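Local coordinates for protein kinase A regulatory subunit, putative (Trypanosoma cruzi, PDB 6FTF) that binds 7-cyano-7-deazainosine at two separate pockets and probably serves as the regulatory subunit of a cAMP-independent protein kinase A, at residues Q158-V163 with L175-A180; V163-G168 with D273-C278; Y191-G196 with W201-M206; A257-R262 with M266-V271; R262-E265 with V271-V274. All blocks are in the same frame, centred on the assembly; numbering follows the deposited sequence.

Contact 1. Residues Q158-V163 with L175-A180; sequences QFLANV and LQLADA. With EDO (1,2-ethanediol), chain B.
Leu177 rests one methyl against both methyls of Leu160. Leu177 CD2 lies 4.0 Å from Leu160 CD2 and 4.1 Å from Leu160 CD1, and the two side chains meet at a slant. CG of Leu177 stands anti to its backbone N (chi1 172°), which sends the branch toward helix 149-160. Leu166 also touches both leucines. Ala178 follows. Its CB is 4.1 Å from Leu160 CD1, so the forked end of Leu160 straddles two successive residues of helix 171-178. All three touching residues are buried.

The order of helix, 3-10 segment and helix ahead of a beta domain is consistent with the N3A motif of cyclic nucleotide-binding domains. The first helix leads into a type I turn from Leu160 to Val163. Next along 175-180, Asp179 makes a salt bridge to Arg153, farther back on helix 149-160. Ala180 then packs on Cys267 of helix 264-268. On the first segment, Asn162 ND2 donates a hydrogen bond to Gln158 O (2.9 Å), tilted 24° from the Gln158 carbonyl plane. A 1,2-ethanediol, probably from the crystallisation liquor, accepts from Gln158 NE2 at its O1 (2.7 Å) and from Asn162 ND2 at its O2 (2.9 Å).

Contact 2. Residues V163-G168 with D273-C278; sequences VPFLGG and DVLKRC
Phe165 and Val274 bring the backbones closest, with their CA atoms 6.9 Å apart. The first segment forms a short 3-10 turn at 164-166. The second is helical at 273-275 and passes into a 3-10 turn at 277-278.

The CB of Phe165 points toward this helix, and the residue touches two successive residues of it. Val274 CG1 meets the base of Phe165, 4.2 Å from its O and 4.3 Å from its CB. Farther out, Leu275 CD2 approaches the ring at a slant, 3.7 Å from Phe165 CD2 and nearly as close to CE2. The phenylalanine CG sits between the backbone N and the carbonyl carbon (chi1 88°), a crowded position that carries the ring to the leucine. Leu166 CD2 lies 3.5 Å above one face of the same ring, offset toward its rim. The ring also meets that of His232.

Leu275 packs in addition on Leu239 and Phe264. The 3-10 turn, which fits the middle of an N3A motif, is thus set against helices that follow the second beta domain. No hydrogen bond crosses between the two segments. Their contact is made almost wholly by hydrocarbon groups, with one carbonyl oxygen against a methyl. It depends on shape and burial, with no polar bond to fix its direction.

Contact 3. Residues Y191-G196 with W201-M206; sequences YIIHYG and WLYIIM
The CA atoms of Ile192 and Tyr203 are 8.6 Å apart and those of Ile193 and Trp201 8.5 Å. No hydrogen bond joins the segments directly, and side chains meet between the strands.

Ile192 CG2 sits over the centre of the Tyr203 ring. It is 3.6 Å from the ring centroid and 6° off the ring normal, a CH-pi contact. The methyl is nearly equidistant from all six ring carbons. CG2 of Ile192 is the branch anti to the backbone N, with CG1 turned back beside that N (chi1 -60°). Ile193 CG1 comes obliquely to the ring, 4.0 Å from Tyr203 CE1. Each isoleucine side chain runs antiparallel to that of the tyrosine.

Strands 191-193 and 201-205 belong to different four-stranded antiparallel sheets of the beta barrel, the cupin-type jelly roll of a cyclic nucleotide-binding domain. The contact thus lies in the layer between the sheets. Ile192 and Ile193 both face Val248, which makes a classic beta bulge.

One water joins the Ile192 carbonyl to the Tyr203 hydroxyl, whose oxygens O and OH stand 3.7 Å apart. It donates to Ile192 O at 2.8 Å and lies 2.6 Å from Tyr203 OH. Ile233 packs on both Tyr203 and Ile193. Ile193 also touches the bound 7-cyano-7-deazainosine, and Tyr203 is a second-shell neighbour of it.

Contact 4. Residues A257-R262 with M266-V271; sequences AKLNRR and MCLGPV
Leu259 makes the apolar part of the contact, chiefly with Leu268. Its CD2 lies 3.8 Å from Leu268 CD1, and the two leucines lie side by side, pointing opposite ways. Leu259 CD1 is also 4.0 Å from Cys267 SG, but this holds for one of two cysteine conformers and is less certain. The Leu259 side chain leaves strand 254-260 with CG anti to the backbone N (chi1 178°), which brings its methyls to the helix. All three residues are buried. Leu177 packs on Cys267 and Leu268 from helix 171-178.

The polar interactions lie at the corner between strand and helix. Asn260 OD1 accepts from Arg262 N at 3.0 Å in a nearly straight bond (172°), which makes an Asx turn. The donor is tilted 30° from the carbonyl plane of Asn260. A water then bridges the segments: it donates to Arg262 O at 2.9 Å and accepts from Met266 N at 3.1 Å. It serves a carbonyl and an N-H that do not bond to each other directly.

The last strand of the beta domain thus turns tightly into a short helix that folds back onto its own sheet. This is the arrangement in cyclic nucleotide-binding domains, where helix 264-268 probably corresponds to the B helix after the barrel.

Contact 5. Residues R262-E265 with V271-V274; sequences RHFE and VIDV
Ile272 lies against Phe264 and Glu265, and its two partners differ sharply in setting. The more buried side is formed with Phe264, itself a buried residue. Ile272 CG1 is 4.1 Å from Phe264 CZ, and its CD1 is 4.2 Å from Phe264 CE2. The isoleucine chain slants across the outer end of the ring. Phe264 CG is anti to its backbone N (chi1 177°), an extended course that carries the far end of the ring to the isoleucine. Leu239 of helix 235-240 also touches both Phe264 and Ile272. Phe238 of the same helix meets the Phe264 ring edge-to-face.

The looser side is at Glu265, which is exposed to solvent. Its chain bends at chi2 (64°), which returns the carboxylate toward the isoleucine although the side chain sets out in the other direction. Glu265 OE1 comes to 3.9 Å from Ile272 CD1, and the two side chains lie roughly perpendicular. This is a contact of an oxygen with a methyl group, so the charged end adds no directed bond.

Val271 occupies the N-cap position, right before helix 272-275. Helices 264-268 and 272-275 follow each other in the chain and share helix 235-240 as a neighbour. This succession after the last strand is consistent with the B helix and the start of the C helix of a cyclic nucleotide-binding domain.

How the contacts relate
From the N terminus, contact 1 first closes a short loop between helices 149-160 and 171-178. Contact 2 shares Val163 with contact 1, and its first segment runs on into that loop. Its partner is helix 272-275, so the two contacts cross. Its long loop contains contact 3, which joins strands of two sheets, and contact 4, which folds helix 264-268 onto strand 254-260. Strands 201-205 and 254-260 are neighbours in one sheet, linking contacts 3 and 4. Contact 5 shares Arg262 and Val271 with contact 4, and Asp273 and Val274 with contact 2. Leu166 and Leu177 bring contacts 1 and 2 together. The helices before and after the second beta domain thus meet beside its barrel.

Contact 1. Residues Q158-V163 with L175-A180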
# COMPACT_ATOMS: atom_id res chain seq x y z
N GLN A 158 -13.54 9.59 -0.14
CA GLN A 158 -14.96 9.56 0.24
C GLN A 158 -15.53 8.15 0.15
O GLN A 158 -16.32 7.73 1.01
CB GLN A 158 -15.75 10.54 -0.62
CG GLN A 158 -17.16 10.82 -0.10
CD GLN A 158 -18.21 9.84 -0.58
OE1 GLN A 158 -18.05 9.15 -1.59
NE2 GLN A 158 -19.33 9.81 0.13
N PHE A 159 -15.13 7.39 -0.87
CA PHE A 159 -15.54 6.00 -0.99
C PHE A 159 -14.99 5.17 0.17
O PHE A 159 -15.73 4.40 0.79
CB PHE A 159 -15.03 5.44 -2.32
CG PHE A 159 -15.14 3.95 -2.42
CD1 PHE A 159 -16.38 3.35 -2.52
CD2 PHE A 159 -14.03 3.15 -2.36
CE1 PHE A 159 -16.50 1.98 -2.60
CE2 PHE A 159 -14.15 1.77 -2.45
CZ PHE A 159 -15.40 1.19 -2.55
N LEU A 160 -13.70 5.31 0.45
CA LEU A 160 -13.10 4.48 1.50
C LEU A 160 -13.73 4.74 2.85
O LEU A 160 -13.81 3.83 3.69
CB LEU A 160 -11.59 4.71 1.57
CG LEU A 160 -10.79 4.38 0.30
CD1 LEU A 160 -9.35 4.76 0.48
CD2 LEU A 160 -10.91 2.91 -0.05
N ALA A 161 -14.19 5.97 3.09
CA ALA A 161 -14.90 6.33 4.31
C ALA A 161 -16.24 5.63 4.44
O ALA A 161 -16.88 5.77 5.49
CB ALA A 161 -15.12 7.84 4.34
N ASN A 162 -16.69 4.93 3.42
CA ASN A 162 -17.96 4.23 3.45
C ASN A 162 -17.80 2.72 3.31
O ASN A 162 -18.81 2.01 3.20
CB ASN A 162 -18.87 4.76 2.35
CG ASN A 162 -19.47 6.11 2.69
OD1 ASN A 162 -20.45 6.19 3.44
ND2 ASN A 162 -18.89 7.17 2.15
N VAL A 163 -16.58 2.19 3.32
CA VAL A 163 -16.32 0.78 3.13
C VAL A 163 -16.29 0.07 4.49
O VAL A 163 -15.42 0.39 5.31
CB VAL A 163 -15.01 0.54 2.37
CG1 VAL A 163 -14.65 -0.94 2.36
CG2 VAL A 163 -15.12 1.08 0.94
N LEU A 175 -6.06 7.43 3.79
CA LEU A 175 -5.33 8.12 2.73
C LEU A 175 -4.08 7.36 2.32
O LEU A 175 -3.71 7.37 1.14
CB LEU A 175 -4.98 9.52 3.18
CG LEU A 175 -6.22 10.42 3.32
CD1 LEU A 175 -5.88 11.63 4.16
CD2 LEU A 175 -6.78 10.83 1.96
N GLN A 176 -3.44 6.67 3.27
CA GLN A 176 -2.30 5.81 2.95
C GLN A 176 -2.71 4.67 2.03
O GLN A 176 -1.97 4.30 1.11
CB GLN A 176 -1.70 5.29 4.26
CG GLN A 176 -0.60 4.28 4.22
CD GLN A 176 -0.02 4.10 5.60
OE1 GLN A 176 -0.59 3.42 6.47
NE2 GLN A 176 1.08 4.76 5.83
N LEU A 177 -3.90 4.11 2.24
CA LEU A 177 -4.44 3.13 1.30
C LEU A 177 -4.70 3.78 -0.06
O LEU A 177 -4.34 3.23 -1.11
CB LEU A 177 -5.71 2.51 1.89
CG LEU A 177 -6.49 1.61 0.96
CD1 LEU A 177 -5.69 0.42 0.48
CD2 LEU A 177 -7.74 1.15 1.66
N ALA A 178 -5.33 4.95 -0.06
CA ALA A 178 -5.64 5.63 -1.32
C ALA A 178 -4.39 5.84 -2.16
O ALA A 178 -4.44 5.78 -3.40
CB ALA A 178 -6.32 6.97 -1.06
N ASP A 179 -3.25 6.14 -1.51
CA ASP A 179 -1.99 6.37 -2.22
C ASP A 179 -1.60 5.20 -3.11
O ASP A 179 -0.85 5.39 -4.07
CB ASP A 179 -0.85 6.58 -1.20
CG ASP A 179 -0.84 7.95 -0.55
OD1 ASP A 179 -1.23 8.95 -1.20
OD2 ASP A 179 -0.40 8.03 0.63
N ALA A 180 -2.04 3.99 -2.78
CA ALA A 180 -1.65 2.77 -3.47
C ALA A 180 -2.74 2.23 -4.39
O ALA A 180 -2.55 1.16 -4.99
CB ALA A 180 -1.24 1.70 -2.46
C1 EDO B . -18.95 11.64 3.45
O1 EDO B . -19.60 11.63 2.17
C2 EDO B . -18.56 10.23 3.89
O2 EDO B . -19.70 9.37 3.82

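Contact 2. Residues V163-G168 with D273-C278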
# COMPACT_ATOMS: atom_id res chain seq x y z
N VAL A 163 -16.58 2.19 3.32
CA VAL A 163 -16.32 0.78 3.13
C VAL A 163 -16.29 0.07 4.49
O VAL A 163 -15.42 0.39 5.31
CB VAL A 163 -15.01 0.54 2.37
CG1 VAL A 163 -14.65 -0.94 2.36
CG2 VAL A 163 -15.12 1.08 0.94
N PRO A 164 -17.16 -0.92 4.74
CA PRO A 164 -17.20 -1.53 6.09
C PRO A 164 -15.87 -2.04 6.61
O PRO A 164 -15.54 -1.76 7.77
CB PRO A 164 -18.27 -2.62 5.95
CG PRO A 164 -19.20 -2.06 4.93
CD PRO A 164 -18.31 -1.36 3.92
N PHE A 165 -15.11 -2.81 5.84
CA PHE A 165 -13.92 -3.44 6.40
C PHE A 165 -12.81 -2.45 6.69
O PHE A 165 -11.85 -2.82 7.38
CB PHE A 165 -13.44 -4.62 5.55
CG PHE A 165 -12.48 -4.27 4.43
CD1 PHE A 165 -12.95 -3.83 3.19
CD2 PHE A 165 -11.14 -4.46 4.58
CE1 PHE A 165 -12.07 -3.56 2.16
CE2 PHE A 165 -10.26 -4.19 3.55
CZ PHE A 165 -10.74 -3.74 2.34
N LEU A 166 -12.94 -1.20 6.24
CA LEU A 166 -11.96 -0.17 6.50
C LEU A 166 -12.37 0.77 7.63
O LEU A 166 -11.66 1.74 7.92
CB LEU A 166 -11.70 0.65 5.24
CG LEU A 166 -11.20 -0.16 4.04
CD1 LEU A 166 -11.13 0.73 2.83
CD2 LEU A 166 -9.85 -0.79 4.31
N GLY A 167 -13.48 0.48 8.31
CA GLY A 167 -14.00 1.40 9.30
C GLY A 167 -13.09 1.63 10.47
O GLY A 167 -13.22 2.67 11.14
N GLY A 168 -12.18 0.72 10.74
CA GLY A 168 -11.23 0.92 11.82
C GLY A 168 -10.03 1.78 11.47
O GLY A 168 -9.29 2.16 12.39
N ASP A 273 -6.48 -8.63 10.87
CA ASP A 273 -7.32 -9.47 11.71
C ASP A 273 -8.79 -9.39 11.30
O ASP A 273 -9.52 -10.38 11.44
CB ASP A 273 -7.10 -9.14 13.19
CG ASP A 273 -5.73 -9.60 13.69
OD1 ASP A 273 -5.31 -10.72 13.34
OD2 ASP A 273 -5.08 -8.84 14.43
N VAL A 274 -9.24 -8.26 10.76
CA VAL A 274 -10.58 -8.19 10.20
C VAL A 274 -10.71 -9.12 9.00
O VAL A 274 -11.68 -9.87 8.87
CB VAL A 274 -10.92 -6.73 9.82
CG1 VAL A 274 -12.27 -6.65 9.10
CG2 VAL A 274 -10.93 -5.86 11.07
N LEU A 275 -9.72 -9.10 8.10
CA LEU A 275 -9.78 -9.94 6.91
C LEU A 275 -9.75 -11.42 7.25
O LEU A 275 -10.36 -12.24 6.54
CB LEU A 275 -8.60 -9.60 5.99
CG LEU A 275 -8.63 -8.18 5.42
CD1 LEU A 275 -7.33 -7.89 4.67
CD2 LEU A 275 -9.81 -7.96 4.51
N LYS A 276 -9.05 -11.80 8.32
CA LYS A 276 -8.98 -13.20 8.71
C LYS A 276 -10.31 -13.73 9.25
O LYS A 276 -10.47 -14.95 9.36
CB LYS A 276 -7.86 -13.38 9.75
CG LYS A 276 -6.45 -13.26 9.16
CD LYS A 276 -5.36 -13.39 10.23
CE LYS A 276 -3.96 -13.33 9.60
NZ LYS A 276 -3.55 -14.58 8.89
N ARG A 277 -11.28 -12.86 9.55
CA ARG A 277 -12.60 -13.26 10.03
C ARG A 277 -13.38 -14.04 9.00
O ARG A 277 -14.41 -14.64 9.33
CB ARG A 277 -13.49 -12.04 10.32
CG ARG A 277 -13.13 -11.11 11.46
CD ARG A 277 -14.07 -9.89 11.36
NE ARG A 277 -13.77 -8.83 12.33
CZ ARG A 277 -14.44 -7.68 12.40
NH1 ARG A 277 -15.43 -7.42 11.56
NH2 ARG A 277 -14.10 -6.78 13.32
N CYS A 278 -12.94 -14.05 7.75
CA CYS A 278 -13.63 -14.82 6.74
C CYS A 278 -13.72 -16.29 7.12
O CYS A 278 -14.66 -16.97 6.68
CB CYS A 278 -12.95 -14.64 5.38
SG CYS A 278 -11.26 -15.23 5.31

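Contact 3. Residues Y191-G196 with W201-M206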
# COMPACT_ATOMS: atom_id res chain seq x y z
N TYR A 191 -13.36 -11.69 -16.45
CA TYR A 191 -12.73 -12.26 -15.27
C TYR A 191 -11.84 -11.21 -14.61
O TYR A 191 -10.93 -10.65 -15.24
CB TYR A 191 -11.91 -13.51 -15.62
CG TYR A 191 -12.73 -14.77 -15.81
CD1 TYR A 191 -13.84 -14.80 -16.65
CD2 TYR A 191 -12.40 -15.93 -15.14
CE1 TYR A 191 -14.59 -15.96 -16.79
CE2 TYR A 191 -13.14 -17.09 -15.29
CZ TYR A 191 -14.22 -17.10 -16.12
OH TYR A 191 -15.01 -18.23 -16.29
N ILE A 192 -12.11 -10.94 -13.34
CA ILE A 192 -11.28 -10.08 -12.53
C ILE A 192 -10.08 -10.86 -12.02
O ILE A 192 -8.94 -10.36 -12.05
CB ILE A 192 -12.14 -9.52 -11.38
CG1 ILE A 192 -13.30 -8.71 -11.97
CG2 ILE A 192 -11.29 -8.68 -10.43
CD1 ILE A 192 -14.36 -8.28 -10.99
N ILE A 193 -10.32 -12.09 -11.54
CA ILE A 193 -9.29 -13.03 -11.11
C ILE A 193 -9.55 -14.35 -11.82
O ILE A 193 -10.70 -14.81 -11.90
CB ILE A 193 -9.30 -13.22 -9.58
CG1 ILE A 193 -8.93 -11.92 -8.90
CG2 ILE A 193 -8.38 -14.36 -9.16
CD1 ILE A 193 -9.14 -11.90 -7.37
N HIS A 194 -8.49 -14.98 -12.34
CA HIS A 194 -8.55 -16.35 -12.82
C HIS A 194 -7.97 -17.29 -11.77
O HIS A 194 -6.95 -16.97 -11.14
CB HIS A 194 -7.72 -16.53 -14.10
CG HIS A 194 -8.42 -16.09 -15.34
ND1 HIS A 194 -9.22 -16.93 -16.09
CD2 HIS A 194 -8.43 -14.90 -15.97
CE1 HIS A 194 -9.68 -16.26 -17.14
NE2 HIS A 194 -9.23 -15.02 -17.08
N TYR A 195 -8.60 -18.44 -11.63
CA TYR A 195 -8.07 -19.55 -10.85
C TYR A 195 -6.66 -19.90 -11.30
O TYR A 195 -6.38 -19.90 -12.50
CB TYR A 195 -9.00 -20.74 -11.11
CG TYR A 195 -8.63 -22.03 -10.41
CD1 TYR A 195 -7.65 -22.86 -10.90
CD2 TYR A 195 -9.30 -22.43 -9.27
CE1 TYR A 195 -7.33 -24.04 -10.27
CE2 TYR A 195 -8.98 -23.62 -8.63
CZ TYR A 195 -8.00 -24.41 -9.14
OH TYR A 195 -7.68 -25.60 -8.54
N GLY A 196 -5.80 -20.24 -10.35
CA GLY A 196 -4.51 -20.81 -10.66
C GLY A 196 -3.40 -19.83 -10.95
O GLY A 196 -2.34 -20.25 -11.45
N TRP A 201 -3.19 -9.15 -6.73
CA TRP A 201 -4.07 -7.99 -6.73
C TRP A 201 -5.26 -8.18 -5.81
O TRP A 201 -5.93 -9.22 -5.84
CB TRP A 201 -4.60 -7.76 -8.13
CG TRP A 201 -3.54 -7.42 -9.14
CD1 TRP A 201 -3.07 -8.22 -10.15
CD2 TRP A 201 -2.85 -6.18 -9.25
NE1 TRP A 201 -2.13 -7.54 -10.88
CE2 TRP A 201 -1.97 -6.28 -10.35
CE3 TRP A 201 -2.89 -4.98 -8.53
CZ2 TRP A 201 -1.13 -5.24 -10.73
CZ3 TRP A 201 -2.05 -3.94 -8.92
CH2 TRP A 201 -1.19 -4.07 -10.02
N LEU A 202 -5.53 -7.16 -5.01
CA LEU A 202 -6.71 -7.10 -4.17
C LEU A 202 -7.62 -6.03 -4.74
O LEU A 202 -7.16 -4.94 -5.11
CB LEU A 202 -6.33 -6.78 -2.72
CG LEU A 202 -7.42 -6.75 -1.66
CD1 LEU A 202 -6.86 -7.09 -0.28
CD2 LEU A 202 -8.09 -5.39 -1.62
N TYR A 203 -8.91 -6.33 -4.83
CA TYR A 203 -9.89 -5.44 -5.43
C TYR A 203 -10.95 -5.11 -4.40
O TYR A 203 -11.46 -6.00 -3.71
CB TYR A 203 -10.56 -6.13 -6.63
CG TYR A 203 -9.62 -6.49 -7.75
CD1 TYR A 203 -8.95 -7.69 -7.74
CD2 TYR A 203 -9.40 -5.64 -8.81
CE1 TYR A 203 -8.08 -8.03 -8.75
CE2 TYR A 203 -8.53 -5.96 -9.82
CZ TYR A 203 -7.88 -7.15 -9.79
OH TYR A 203 -7.00 -7.49 -10.81
N ILE A 204 -11.30 -3.83 -4.30
CA ILE A 204 -12.44 -3.39 -3.52
C ILE A 204 -13.50 -2.97 -4.52
O ILE A 204 -13.22 -2.17 -5.42
CB ILE A 204 -12.08 -2.23 -2.58
CG1 ILE A 204 -10.84 -2.57 -1.73
CG2 ILE A 204 -13.27 -1.89 -1.73
CD1 ILE A 204 -10.34 -1.41 -0.88
N ILE A 205 -14.69 -3.52 -4.39
CA ILE A 205 -15.74 -3.25 -5.35
C ILE A 205 -16.36 -1.89 -5.08
O ILE A 205 -16.99 -1.67 -4.04
CB ILE A 205 -16.80 -4.36 -5.34
CG1 ILE A 205 -16.13 -5.71 -5.61
CG2 ILE A 205 -17.88 -4.06 -6.38
CD1 ILE A 205 -17.05 -6.89 -5.42
N MET A 206 -16.21 -0.97 -6.03
CA MET A 206 -16.83 0.35 -5.94
C MET A 206 -18.24 0.35 -6.49
O MET A 206 -19.08 1.13 -6.02
CB MET A 206 -15.98 1.40 -6.67
CG MET A 206 -14.58 1.54 -6.09
SD MET A 206 -13.55 2.77 -6.90
CE MET A 206 -14.26 4.29 -6.27
O HOH W 1 -6.32 -9.98 -11.17

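Contact 4. Residues A257-R262 with M266-V271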
# COMPACT_ATOMS: atom_id res chain seq x y z
N ALA A 257 -11.48 -0.58 -7.12
CA ALA A 257 -10.21 -0.02 -6.71
C ALA A 257 -9.28 -1.19 -6.47
O ALA A 257 -9.68 -2.19 -5.86
CB ALA A 257 -10.34 0.81 -5.43
N LYS A 258 -8.05 -1.08 -6.94
CA LYS A 258 -7.10 -2.18 -7.08
C LYS A 258 -5.84 -1.86 -6.29
O LYS A 258 -5.28 -0.76 -6.43
CB LYS A 258 -6.80 -2.27 -8.59
CG LYS A 258 -5.86 -3.32 -9.10
CD LYS A 258 -5.83 -3.26 -10.62
CE LYS A 258 -4.96 -4.37 -11.21
NZ LYS A 258 -4.95 -4.32 -12.69
N LEU A 259 -5.38 -2.81 -5.48
CA LEU A 259 -4.19 -2.69 -4.64
C LEU A 259 -3.22 -3.83 -4.96
O LEU A 259 -3.61 -5.00 -4.97
CB LEU A 259 -4.63 -2.82 -3.20
CG LEU A 259 -3.53 -2.78 -2.16
CD1 LEU A 259 -2.92 -1.40 -2.04
CD2 LEU A 259 -4.05 -3.23 -0.80
N ASN A 260 -1.96 -3.50 -5.18
CA ASN A 260 -0.96 -4.53 -5.40
C ASN A 260 -0.50 -5.17 -4.09
O ASN A 260 -0.37 -4.51 -3.06
CB ASN A 260 0.24 -3.96 -6.16
CG ASN A 260 1.16 -5.05 -6.68
OD1 ASN A 260 2.13 -5.44 -6.03
ND2 ASN A 260 0.82 -5.61 -7.82
N ARG A 261 -0.17 -6.46 -4.18
CA ARG A 261 0.29 -7.22 -3.03
C ARG A 261 1.48 -6.57 -2.34
O ARG A 261 1.61 -6.69 -1.13
CB ARG A 261 0.62 -8.64 -3.47
CG ARG A 261 0.84 -9.62 -2.36
CD ARG A 261 1.00 -11.00 -2.93
NE ARG A 261 1.19 -11.99 -1.89
CZ ARG A 261 1.37 -13.29 -2.14
NH1 ARG A 261 1.38 -13.75 -3.39
NH2 ARG A 261 1.56 -14.13 -1.14
N ARG A 262 2.36 -5.90 -3.09
CA ARG A 262 3.54 -5.30 -2.46
C ARG A 262 3.18 -4.21 -1.46
O ARG A 262 4.01 -3.89 -0.60
CB ARG A 262 4.52 -4.78 -3.50
CG ARG A 262 4.02 -3.63 -4.35
CD ARG A 262 4.82 -3.50 -5.67
NE ARG A 262 4.25 -2.56 -6.65
CZ ARG A 262 4.68 -1.32 -6.87
NH1 ARG A 262 5.69 -0.81 -6.18
NH2 ARG A 262 4.10 -0.57 -7.79
N MET A 266 1.66 -2.57 4.25
CA MET A 266 1.67 -1.19 4.71
C MET A 266 0.27 -0.63 4.83
O MET A 266 -0.04 0.06 5.81
CB MET A 266 2.52 -0.30 3.80
CG MET A 266 2.48 1.18 4.23
SD MET A 266 3.84 2.19 3.59
CE MET A 266 3.09 3.77 3.82
N CYS A 267 -0.59 -0.89 3.87
CA CYS A 267 -1.91 -0.25 3.76
C CYS A 267 -2.96 -0.93 4.62
O CYS A 267 -3.86 -0.30 5.16
CB CYS A 267 -2.42 -0.36 2.33
SG CYS A 267 -1.50 0.58 1.17
N LEU A 268 -2.91 -2.26 4.65
CA LEU A 268 -3.98 -3.03 5.25
C LEU A 268 -3.52 -3.84 6.45
O LEU A 268 -4.35 -4.52 7.06
CB LEU A 268 -4.67 -3.93 4.21
CG LEU A 268 -5.44 -3.18 3.12
CD1 LEU A 268 -6.11 -4.17 2.21
CD2 LEU A 268 -6.47 -2.21 3.70
N GLY A 269 -2.25 -3.72 6.83
CA GLY A 269 -1.76 -4.34 8.04
C GLY A 269 -2.69 -4.16 9.22
O GLY A 269 -2.99 -5.11 9.96
N PRO A 270 -3.19 -2.94 9.43
CA PRO A 270 -4.08 -2.71 10.59
C PRO A 270 -5.42 -3.42 10.51
O PRO A 270 -6.12 -3.50 11.54
CB PRO A 270 -4.25 -1.18 10.61
CG PRO A 270 -3.07 -0.66 9.86
CD PRO A 270 -2.78 -1.68 8.80
N VAL A 271 -5.83 -3.95 9.36
CA VAL A 271 -7.09 -4.66 9.26
C VAL A 271 -6.90 -6.13 8.90
O VAL A 271 -7.86 -6.81 8.55
CB VAL A 271 -8.09 -3.97 8.31
CG1 VAL A 271 -8.45 -2.58 8.84
CG2 VAL A 271 -7.53 -3.88 6.91
O HOH W 2 3.83 -2.78 2.06

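Contact 5. Residues R262-E265 with V271-V274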
# COMPACT_ATOMS: atom_id res chain seq x y z
N ARG A 262 2.36 -5.90 -3.09
CA ARG A 262 3.54 -5.30 -2.46
C ARG A 262 3.18 -4.21 -1.46
O ARG A 262 4.01 -3.89 -0.60
CB ARG A 262 4.52 -4.78 -3.50
CG ARG A 262 4.02 -3.63 -4.35
CD ARG A 262 4.82 -3.50 -5.67
NE ARG A 262 4.25 -2.56 -6.65
CZ ARG A 262 4.68 -1.32 -6.87
NH1 ARG A 262 5.69 -0.81 -6.18
NH2 ARG A 262 4.10 -0.57 -7.79
N HIS A 263 1.98 -3.64 -1.55
CA HIS A 263 1.54 -2.59 -0.65
C HIS A 263 0.58 -3.09 0.41
O HIS A 263 0.14 -2.30 1.26
CB HIS A 263 0.89 -1.48 -1.46
CG HIS A 263 1.83 -0.85 -2.43
ND1 HIS A 263 1.56 -0.77 -3.78
CD2 HIS A 263 3.07 -0.33 -2.26
CE1 HIS A 263 2.58 -0.19 -4.39
NE2 HIS A 263 3.51 0.07 -3.49
N PHE A 264 0.27 -4.38 0.43
CA PHE A 264 -0.76 -4.90 1.32
C PHE A 264 -0.39 -4.70 2.78
O PHE A 264 -1.21 -4.23 3.58
CB PHE A 264 -0.96 -6.39 1.01
CG PHE A 264 -1.94 -7.09 1.90
CD1 PHE A 264 -3.29 -6.81 1.83
CD2 PHE A 264 -1.51 -8.07 2.77
CE1 PHE A 264 -4.19 -7.48 2.64
CE2 PHE A 264 -2.41 -8.75 3.57
CZ PHE A 264 -3.75 -8.45 3.50
N GLU A 265 0.83 -5.07 3.16
CA GLU A 265 1.24 -4.96 4.56
C GLU A 265 1.14 -3.51 5.04
O GLU A 265 0.57 -3.23 6.10
CB GLU A 265 2.66 -5.48 4.73
CG GLU A 265 3.14 -5.50 6.16
CD GLU A 265 2.32 -6.46 7.02
OE1 GLU A 265 1.93 -7.53 6.50
OE2 GLU A 265 2.06 -6.13 8.19
N VAL A 271 -5.83 -3.95 9.36
CA VAL A 271 -7.09 -4.66 9.26
C VAL A 271 -6.90 -6.13 8.90
O VAL A 271 -7.86 -6.81 8.55
CB VAL A 271 -8.09 -3.97 8.31
CG1 VAL A 271 -8.45 -2.58 8.84
CG2 VAL A 271 -7.53 -3.88 6.91
N ILE A 272 -5.68 -6.65 9.01
CA ILE A 272 -5.46 -8.06 8.71
C ILE A 272 -6.33 -8.95 9.58
O ILE A 272 -6.89 -9.94 9.10
CB ILE A 272 -3.96 -8.41 8.79
CG1 ILE A 272 -3.25 -7.89 7.55
CG2 ILE A 272 -3.75 -9.91 8.93
CD1 ILE A 272 -1.73 -7.99 7.61
N ASP A 273 -6.48 -8.63 10.87
CA ASP A 273 -7.32 -9.47 11.71
C ASP A 273 -8.79 -9.39 11.30
O ASP A 273 -9.52 -10.38 11.44
CB ASP A 273 -7.10 -9.14 13.19
CG ASP A 273 -5.73 -9.60 13.69
OD1 ASP A 273 -5.31 -10.72 13.34
OD2 ASP A 273 -5.08 -8.84 14.43
N VAL A 274 -9.24 -8.26 10.76
CA VAL A 274 -10.58 -8.19 10.20
C VAL A 274 -10.71 -9.12 9.00
O VAL A 274 -11.68 -9.87 8.87
CB VAL A 274 -10.92 -6.73 9.82
CG1 VAL A 274 -12.27 -6.65 9.10
CG2 VAL A 274 -10.93 -5.86 11.07